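Local coordinates for nitroreductase family protein (Clostridium novyi, PDB 3G14) that probably acts as an oxidoreductase of the nitroreductase family, whose members typically use a flavin cofactor to reduce their substrates, at residues B[59-64]-B[74-79]; B[36-41]-B[108-113]. All coordinates share one frame; numbering follows the deposited sequence. Where two conformers were deposited one is given.

Contact 1 (B[59-64]-B[74-79]); sequences DIANAI and AVLNSP
Val75 reaches from helix 70-77 to Ile60 of helix 54-63 and to Ile64, the first residue past its end, one with each of its methyls, and the whole contact is apolar, without a hydrogen bond between 59-64 and 74-79. CG1 of Val75 lies 4.0 Å from CG2 of Ile60 and almost as near to CB of Ile60; the two side chains cross at about a right angle. CG2 of Val75 meets the chain end of Ile64, CD1, at 3.8 Å. The valine's first torsion explains this division: with CG1 anti to the backbone N (chi1 168°), CG2 stands beside that N and faces Ile64. Where Ala61 and Val75 face each other the backbones come close, their CA atoms 6.0 Å apart. The small methyl of Ala61 packs against Leu76, whose CD2 and CG both lie 3.7 Å from Ala61 CB.

Polar groups act along the chain or beside the contact. Ser78 OG donates to Ala74 O at 2.7 Å, folding the serine's hydroxyl back onto helix 70-77, while Ser72 OG is hydrogen-bonded to Ala61 O and adds a polar tie between the two helices. Ile60 and Val75 also both touch Leu148 of strand 144-151. This is plain helix-helix packing, two consecutive helices joined by a short connection and laid against the central sheet of the nitroreductase fold.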
ATOM      1  N   ASP B  59     -26.342  -3.645   2.528  1.00 15.68           N
ATOM      2  CA  ASP B  59     -25.754  -4.329   3.705  1.00 16.92           C
ATOM      3  C   ASP B  59     -24.419  -3.688   4.099  1.00 16.30           C
ATOM      4  O   ASP B  59     -24.155  -3.438   5.283  1.00 14.96           O
ATOM      5  CB  ASP B  59     -25.462  -5.808   3.419  1.00 17.27           C
ATOM      6  CG  ASP B  59     -26.714  -6.682   3.324  1.00 20.16           C
ATOM      7  OD1 ASP B  59     -27.775  -6.334   3.880  1.00 23.42           O
ATOM      8  OD2 ASP B  59     -26.598  -7.737   2.665  1.00 20.53           O
ATOM      9  N   ILE B  60     -23.580  -3.418   3.096  1.00 13.88           N
ATOM     10  CA  ILE B  60     -22.265  -2.803   3.367  1.00 14.52           C
ATOM     11  C   ILE B  60     -22.442  -1.394   3.920  1.00 11.19           C
ATOM     12  O   ILE B  60     -21.816  -1.013   4.926  1.00 14.54           O
ATOM     13  CB  ILE B  60     -21.338  -2.806   2.133  1.00 16.18           C
ATOM     14  CG1 ILE B  60     -21.005  -4.251   1.713  1.00 17.94           C
ATOM     15  CG2 ILE B  60     -20.076  -2.003   2.420  1.00 16.69           C
ATOM     16  CD1 ILE B  60     -20.351  -4.329   0.374  1.00 14.24           C
ATOM     17  N   ALA B  61     -23.321  -0.608   3.288  1.00 14.13           N
ATOM     18  CA  ALA B  61     -23.637   0.764   3.742  1.00 15.87           C
ATOM     19  C   ALA B  61     -24.057   0.786   5.205  1.00 16.44           C
ATOM     20  O   ALA B  61     -23.600   1.640   5.977  1.00 15.50           O
ATOM     21  CB  ALA B  61     -24.756   1.363   2.867  1.00 14.68           C
ATOM     22  N   ASN B  62     -24.930  -0.142   5.587  1.00 14.11           N
ATOM     23  CA  ASN B  62     -25.370  -0.232   6.964  1.00 14.66           C
ATOM     24  C   ASN B  62     -24.275  -0.622   7.966  1.00 14.63           C
ATOM     25  O   ASN B  62     -24.383  -0.290   9.147  1.00 18.27           O
ATOM     26  CB  ASN B  62     -26.559  -1.155   7.112  1.00 13.11           C
ATOM     27  CG  ASN B  62     -27.856  -0.563   6.502  1.00 11.58           C
ATOM     28  OD1 ASN B  62     -28.069   0.663   6.511  1.00 18.86           O
ATOM     29  ND2 ASN B  62     -28.728  -1.452   6.009  1.00 13.71           N
ATOM     30  N   ALA B  63     -23.256  -1.350   7.506  1.00 15.51           N
ATOM     31  CA  ALA B  63     -22.140  -1.834   8.357  1.00 14.18           C
ATOM     32  C   ALA B  63     -21.046  -0.782   8.625  1.00 14.24           C
ATOM     33  O   ALA B  63     -20.289  -0.909   9.565  1.00 14.34           O
ATOM     34  CB  ALA B  63     -21.510  -3.101   7.724  1.00 12.44           C
ATOM     35  N   ILE B  64     -20.937   0.208   7.765  1.00 14.07           N
ATOM     36  CA  ILE B  64     -19.939   1.245   7.883  1.00 13.71           C
ATOM     37  C   ILE B  64     -20.130   2.092   9.161  1.00 15.65           C
ATOM     38  O   ILE B  64     -21.257   2.432   9.532  1.00 17.05           O
ATOM     39  CB  ILE B  64     -19.849   2.082   6.570  1.00 13.93           C
ATOM     40  CG1 ILE B  64     -19.331   1.221   5.440  1.00 13.94           C
ATOM     41  CG2 ILE B  64     -18.954   3.296   6.791  1.00 14.54           C
ATOM     42  CD1 ILE B  64     -19.443   1.846   4.031  1.00 15.78           C
ATOM     43  N   ALA B  74     -21.573   6.663  -0.588  1.00 16.44           N
ATOM     44  CA  ALA B  74     -20.673   6.380  -1.726  1.00 17.03           C
ATOM     45  C   ALA B  74     -20.868   4.898  -2.186  1.00 14.48           C
ATOM     46  O   ALA B  74     -20.962   4.592  -3.382  1.00 15.83           O
ATOM     47  CB  ALA B  74     -19.190   6.641  -1.356  1.00 16.71           C
ATOM     48  N   VAL B  75     -21.003   4.004  -1.223  1.00 11.40           N
ATOM     49  CA  VAL B  75     -21.252   2.596  -1.505  1.00 14.17           C
ATOM     50  C   VAL B  75     -22.652   2.392  -2.111  1.00 11.84           C
ATOM     51  O   VAL B  75     -22.831   1.589  -3.029  1.00 14.57           O
ATOM     52  CB  VAL B  75     -21.086   1.701  -0.234  1.00 11.12           C
ATOM     53  CG1 VAL B  75     -21.642   0.271  -0.503  1.00 13.60           C
ATOM     54  CG2 VAL B  75     -19.549   1.616   0.216  1.00 13.41           C
ATOM     55  N   LEU B  76     -23.654   3.118  -1.601  1.00 14.27           N
ATOM     56  CA  LEU B  76     -25.008   2.993  -2.147  1.00 11.99           C
ATOM     57  C   LEU B  76     -25.078   3.478  -3.588  1.00 14.78           C
ATOM     58  O   LEU B  76     -25.786   2.908  -4.422  1.00 13.53           O
ATOM     59  CB  LEU B  76     -26.031   3.757  -1.323  1.00 12.22           C
ATOM     60  CG  LEU B  76     -26.345   3.259   0.099  1.00 13.94           C
ATOM     61  CD1 LEU B  76     -27.226   4.316   0.823  1.00 15.80           C
ATOM     62  CD2 LEU B  76     -27.032   1.902   0.049  1.00 17.22           C
ATOM     63  N   ASN B  77     -24.384   4.565  -3.842  1.00 15.05           N
ATOM     64  CA  ASN B  77     -24.613   5.373  -5.039  1.00 16.14           C
ATOM     65  C   ASN B  77     -23.587   5.180  -6.131  1.00 17.43           C
ATOM     66  O   ASN B  77     -23.623   5.901  -7.098  1.00 22.97           O
ATOM     67  CB  ASN B  77     -24.719   6.853  -4.652  1.00 15.21           C
ATOM     68  CG  ASN B  77     -25.900   7.114  -3.718  1.00 18.36           C
ATOM     69  OD1 ASN B  77     -26.926   6.431  -3.799  1.00 19.44           O
ATOM     70  ND2 ASN B  77     -25.764   8.107  -2.842  1.00 15.70           N
ATOM     71  N   SER B  78     -22.688   4.208  -5.995  1.00 13.94           N
ATOM     72  CA  SER B  78     -21.728   3.843  -7.050  1.00 12.47           C
ATOM     73  C   SER B  78     -22.113   2.507  -7.716  1.00 13.08           C
ATOM     74  O   SER B  78     -22.786   1.708  -7.096  1.00 15.06           O
ATOM     75  CB  SER B  78     -20.319   3.715  -6.489  1.00 11.81           C
ATOM     76  OG  SER B  78     -20.276   2.877  -5.338  1.00 15.09           O
ATOM     77  N   PRO B  79     -21.633   2.246  -8.946  1.00 14.04           N
ATOM     78  CA  PRO B  79     -22.026   0.943  -9.573  1.00 13.09           C
ATOM     79  C   PRO B  79     -21.523  -0.324  -8.864  1.00 15.62           C
ATOM     80  O   PRO B  79     -22.186  -1.352  -8.938  1.00 17.52           O
ATOM     81  CB  PRO B  79     -21.502   1.050 -11.017  1.00 14.90           C
ATOM     82  CG  PRO B  79     -20.394   2.076 -10.939  1.00 15.84           C
ATOM     83  CD  PRO B  79     -20.817   3.071  -9.853  1.00 15.46           C
TER

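Contact 2 (B[36-41]-B[108-113]); sequences RAPSWK and MEHIVL
Ala37 sets its methyl over one face of the His110 imidazole, a CH-pi contact in which CB lies 3.9 Å from the ring centroid and 13° off the ring normal. The methyl is shifted toward the ND1-CE1 side of the ring, 3.8 Å from His110 ND1, and the backbone follows it: Ala37 CA comes to 3.6 Å from His110 CE1. Pro38 adds a looser, oblique approach, its CD 4.2 Å from His110 NE2. With CG anti to the carbonyl carbon (chi1 -77°), the histidine carries its ring out from the helix toward the loop.

Both ring nitrogens are hydrogen-bonded, which fixes the ring's rotation against the alanine. ND1 pairs with Met33 O in helix 24-35, and NE2 with Glu109 OE2 of the second subunit. The equivalent pair, Glu109 OE2 of this chain with His110 NE2 of the second subunit, links the dimer again. Within this chain Trp124 NE1 is hydrogen-bonded to Glu109 OE1, helping to orient the carboxylate that meets His110 of the second subunit. Arg36 O receives Arg11 NH2 of the second subunit, while Arg36 NE forms a salt bridge with Asp32 OD2 of helix 24-35.

The loop thus leaves helix 24-35 and runs along helix 99-117, where Ala37 and Pro38 also touch Ile106; from that helix Met108 touches Ala84 of strand 80-86.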
ATOM      1  N   ARG B  36      -0.090  -7.648  -9.613  1.00 18.07           N
ATOM      2  CA  ARG B  36       1.346  -7.376  -9.830  1.00 16.98           C
ATOM      3  C   ARG B  36       2.009  -6.697  -8.627  1.00 16.42           C
ATOM      4  O   ARG B  36       3.185  -6.293  -8.698  1.00 19.10           O
ATOM      5  CB  ARG B  36       1.509  -6.506 -11.065  1.00 16.92           C
ATOM      6  CG  ARG B  36       1.202  -7.235 -12.354  1.00 15.08           C
ATOM      7  CD  ARG B  36       1.208  -6.235 -13.477  1.00 21.41           C
ATOM      8  NE  ARG B  36       0.690  -6.789 -14.726  1.00 23.75           N
ATOM      9  CZ  ARG B  36       1.388  -7.499 -15.609  1.00 28.00           C
ATOM     10  NH1 ARG B  36       2.672  -7.773 -15.436  1.00 25.48           N
ATOM     11  NH2 ARG B  36       0.788  -7.912 -16.713  1.00 27.57           N
ATOM     12  N   ALA B  37       1.287  -6.585  -7.520  1.00 16.08           N
ATOM     13  CA  ALA B  37       1.812  -5.914  -6.332  1.00 16.62           C
ATOM     14  C   ALA B  37       2.872  -6.828  -5.702  1.00 14.79           C
ATOM     15  O   ALA B  37       2.764  -8.067  -5.808  1.00 17.23           O
ATOM     16  CB  ALA B  37       0.697  -5.623  -5.350  1.00 17.44           C
ATOM     17  N   PRO B  38       3.881  -6.236  -5.018  1.00 16.24           N
ATOM     18  CA  PRO B  38       4.827  -7.035  -4.222  1.00 16.55           C
ATOM     19  C   PRO B  38       4.145  -7.556  -2.965  1.00 15.86           C
ATOM     20  O   PRO B  38       3.247  -6.898  -2.428  1.00 16.50           O
ATOM     21  CB  PRO B  38       5.921  -6.027  -3.816  1.00 16.80           C
ATOM     22  CG  PRO B  38       5.242  -4.708  -3.776  1.00 18.14           C
ATOM     23  CD  PRO B  38       4.126  -4.784  -4.856  1.00 16.95           C
ATOM     24  N   SER B  39       4.585  -8.709  -2.490  1.00 16.88           N
ATOM     25  CA  SER B  39       4.087  -9.276  -1.237  1.00 18.72           C
ATOM     26  C   SER B  39       5.200 -10.071  -0.581  1.00 20.04           C
ATOM     27  O   SER B  39       6.180 -10.489  -1.228  1.00 17.32           O
ATOM     28  CB  SER B  39       2.862 -10.164  -1.481  1.00 21.55           C
ATOM     29  OG  SER B  39       3.236 -11.269  -2.272  1.00 22.45           O
ATOM     30  N   TRP B  40       5.058 -10.264   0.722  1.00 19.25           N
ATOM     31  CA  TRP B  40       6.072 -10.980   1.483  1.00 20.73           C
ATOM     32  C   TRP B  40       6.144 -12.420   0.982  1.00 18.78           C
ATOM     33  O   TRP B  40       5.137 -13.106   0.893  1.00 18.43           O
ATOM     34  CB  TRP B  40       5.744 -10.932   2.978  1.00 22.67           C
ATOM     35  CG  TRP B  40       6.836 -11.468   3.829  1.00 28.61           C
ATOM     36  CD1 TRP B  40       8.026 -10.862   4.135  1.00 29.28           C
ATOM     37  CD2 TRP B  40       6.834 -12.709   4.492  1.00 26.67           C
ATOM     38  NE1 TRP B  40       8.770 -11.668   4.953  1.00 36.93           N
ATOM     39  CE2 TRP B  40       8.063 -12.821   5.177  1.00 29.80           C
ATOM     40  CE3 TRP B  40       5.925 -13.761   4.553  1.00 29.85           C
ATOM     41  CZ2 TRP B  40       8.391 -13.929   5.935  1.00 33.45           C
ATOM     42  CZ3 TRP B  40       6.249 -14.870   5.305  1.00 34.92           C
ATOM     43  CH2 TRP B  40       7.472 -14.946   5.995  1.00 36.74           C
ATOM     44  N   LYS B  41       7.355 -12.839   0.620  1.00 18.36           N
ATOM     45  CA  LYS B  41       7.622 -14.164   0.051  1.00 21.48           C
ATOM     46  C   LYS B  41       6.772 -14.491  -1.198  1.00 19.73           C
ATOM     47  O   LYS B  41       6.534 -15.654  -1.521  1.00 20.33           O
ATOM     48  CB  LYS B  41       7.527 -15.238   1.147  1.00 21.93           C
ATOM     49  CG  LYS B  41       8.694 -15.143   2.155  1.00 23.95           C
ATOM     50  CD  LYS B  41       8.715 -16.305   3.132  1.00 27.02           C
ATOM     51  CE  LYS B  41       9.919 -16.270   4.080  1.00 26.35           C
ATOM     52  NZ  LYS B  41      11.193 -16.284   3.354  1.00 41.04           N
HETATM   53  N   MSE B 108      -4.364  -3.167  -2.319  1.00 17.60           N
HETATM   54  CA  MSE B 108      -5.488  -2.243  -2.374  1.00 18.54           C
HETATM   55  C   MSE B 108      -5.075  -0.845  -2.888  1.00 17.50           C
HETATM   56  O   MSE B 108      -5.861  -0.200  -3.579  1.00 17.44           O
HETATM   57  CB  MSE B 108      -6.165  -2.132  -0.988  1.00 16.93           C
HETATM   58  CG  MSE B 108      -7.447  -1.349  -1.025  1.00 19.95           C
HETATM   59 SE   MSE B 108      -8.841  -2.073  -2.290  0.75 15.11          SE
HETATM   60  CE  MSE B 108     -10.142  -2.273  -0.783  1.00 18.71           C
ATOM     61  N   GLU B 109      -3.861  -0.372  -2.597  1.00 16.95           N
ATOM     62  CA  GLU B 109      -3.438   0.926  -3.161  1.00 14.69           C
ATOM     63  C   GLU B 109      -3.205   0.794  -4.686  1.00 13.60           C
ATOM     64  O   GLU B 109      -3.374   1.787  -5.429  1.00 14.94           O
ATOM     65  CB  GLU B 109      -2.211   1.499  -2.439  1.00 16.32           C
ATOM     66  CG  GLU B 109      -1.820   2.927  -2.851  1.00 13.06           C
ATOM     67  CD  GLU B 109      -2.899   3.973  -2.584  1.00 13.13           C
ATOM     68  OE1 GLU B 109      -3.992   3.576  -2.067  1.00 18.98           O
ATOM     69  OE2 GLU B 109      -2.654   5.161  -2.906  1.00 14.67           O
ATOM     70  N   HIS B 110      -2.803  -0.395  -5.160  1.00 15.20           N
ATOM     71  CA  HIS B 110      -2.738  -0.647  -6.602  1.00 15.08           C
ATOM     72  C   HIS B 110      -4.150  -0.558  -7.229  1.00 14.76           C
ATOM     73  O   HIS B 110      -4.314   0.004  -8.324  1.00 14.18           O
ATOM     74  CB  HIS B 110      -2.042  -2.004  -6.929  1.00 12.91           C
ATOM     75  CG  HIS B 110      -0.544  -1.969  -6.807  1.00 11.92           C
ATOM     76  ND1 HIS B 110       0.296  -2.651  -7.673  1.00 14.65           N
ATOM     77  CD2 HIS B 110       0.260  -1.401  -5.877  1.00 14.75           C
ATOM     78  CE1 HIS B 110       1.556  -2.440  -7.308  1.00 15.95           C
ATOM     79  NE2 HIS B 110       1.560  -1.702  -6.217  1.00 13.34           N
ATOM     80  N   ILE B 111      -5.156  -1.084  -6.519  0.50 15.09           N
ATOM     81  CA  ILE B 111      -6.584  -0.976  -6.964  0.50 14.76           C
ATOM     82  C   ILE B 111      -6.954   0.493  -7.095  0.50 15.51           C
ATOM     83  O   ILE B 111      -7.442   0.953  -8.147  0.50 14.04           O
ATOM     84  CB  ILE B 111      -7.567  -1.614  -5.947  0.50 13.82           C
ATOM     85  CG1 ILE B 111      -7.312  -3.125  -5.779  0.50 10.59           C
ATOM     86  CG2 ILE B 111      -9.040  -1.353  -6.362  0.50 12.39           C
ATOM     87  CD1 ILE B 111      -7.707  -3.954  -6.959  0.50 15.27           C
ATOM     88  N   VAL B 112      -6.710   1.219  -6.006  1.00 16.79           N
ATOM     89  CA  VAL B 112      -7.056   2.644  -5.906  1.00 16.10           C
ATOM     90  C   VAL B 112      -6.340   3.479  -6.973  1.00 14.03           C
ATOM     91  O   VAL B 112      -6.971   4.252  -7.712  1.00 14.48           O
ATOM     92  CB  VAL B 112      -6.813   3.162  -4.447  1.00 17.09           C
ATOM     93  CG1 VAL B 112      -6.710   4.707  -4.389  1.00 18.48           C
ATOM     94  CG2 VAL B 112      -7.877   2.599  -3.498  1.00 15.06           C
ATOM     95  N   LEU B 113      -5.024   3.322  -7.077  1.00 13.36           N
ATOM     96  CA  LEU B 113      -4.309   4.068  -8.102  1.00 14.13           C
ATOM     97  C   LEU B 113      -4.680   3.636  -9.525  1.00 16.33           C
ATOM     98  O   LEU B 113      -4.788   4.462 -10.457  1.00 16.27           O
ATOM     99  CB  LEU B 113      -2.815   3.961  -7.870  1.00 15.62           C
ATOM    100  CG  LEU B 113      -2.288   4.598  -6.606  1.00 14.75           C
ATOM    101  CD1 LEU B 113      -0.845   4.164  -6.440  1.00 14.42           C
ATOM    102  CD2 LEU B 113      -2.450   6.174  -6.640  1.00 16.55           C
TER

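In the fold
Contact 1 and contact 2 lie on opposite sides of the chain's centre, their own centres 24 Å apart and their nearest atoms about 10 Å apart, without touching. The 59-64 and 74-79 segments fall within the part of the chain between 36-41 and 108-113. Strands of the central sheet touch both: Leu148 in strand 144-151 meets contact 1, and Ala84 in strand 80-86 touches Met108 of segment 108-113. Contact 1 involves one subunit alone, whereas contact 2 is part of the dimer interface, where relatives in this family bind FMN. A sulfate about 4 Å from the Pro38 side chain and a glycerol about 4 Å from that of Arg36, both probably from crystallisation, lie beside contact 2.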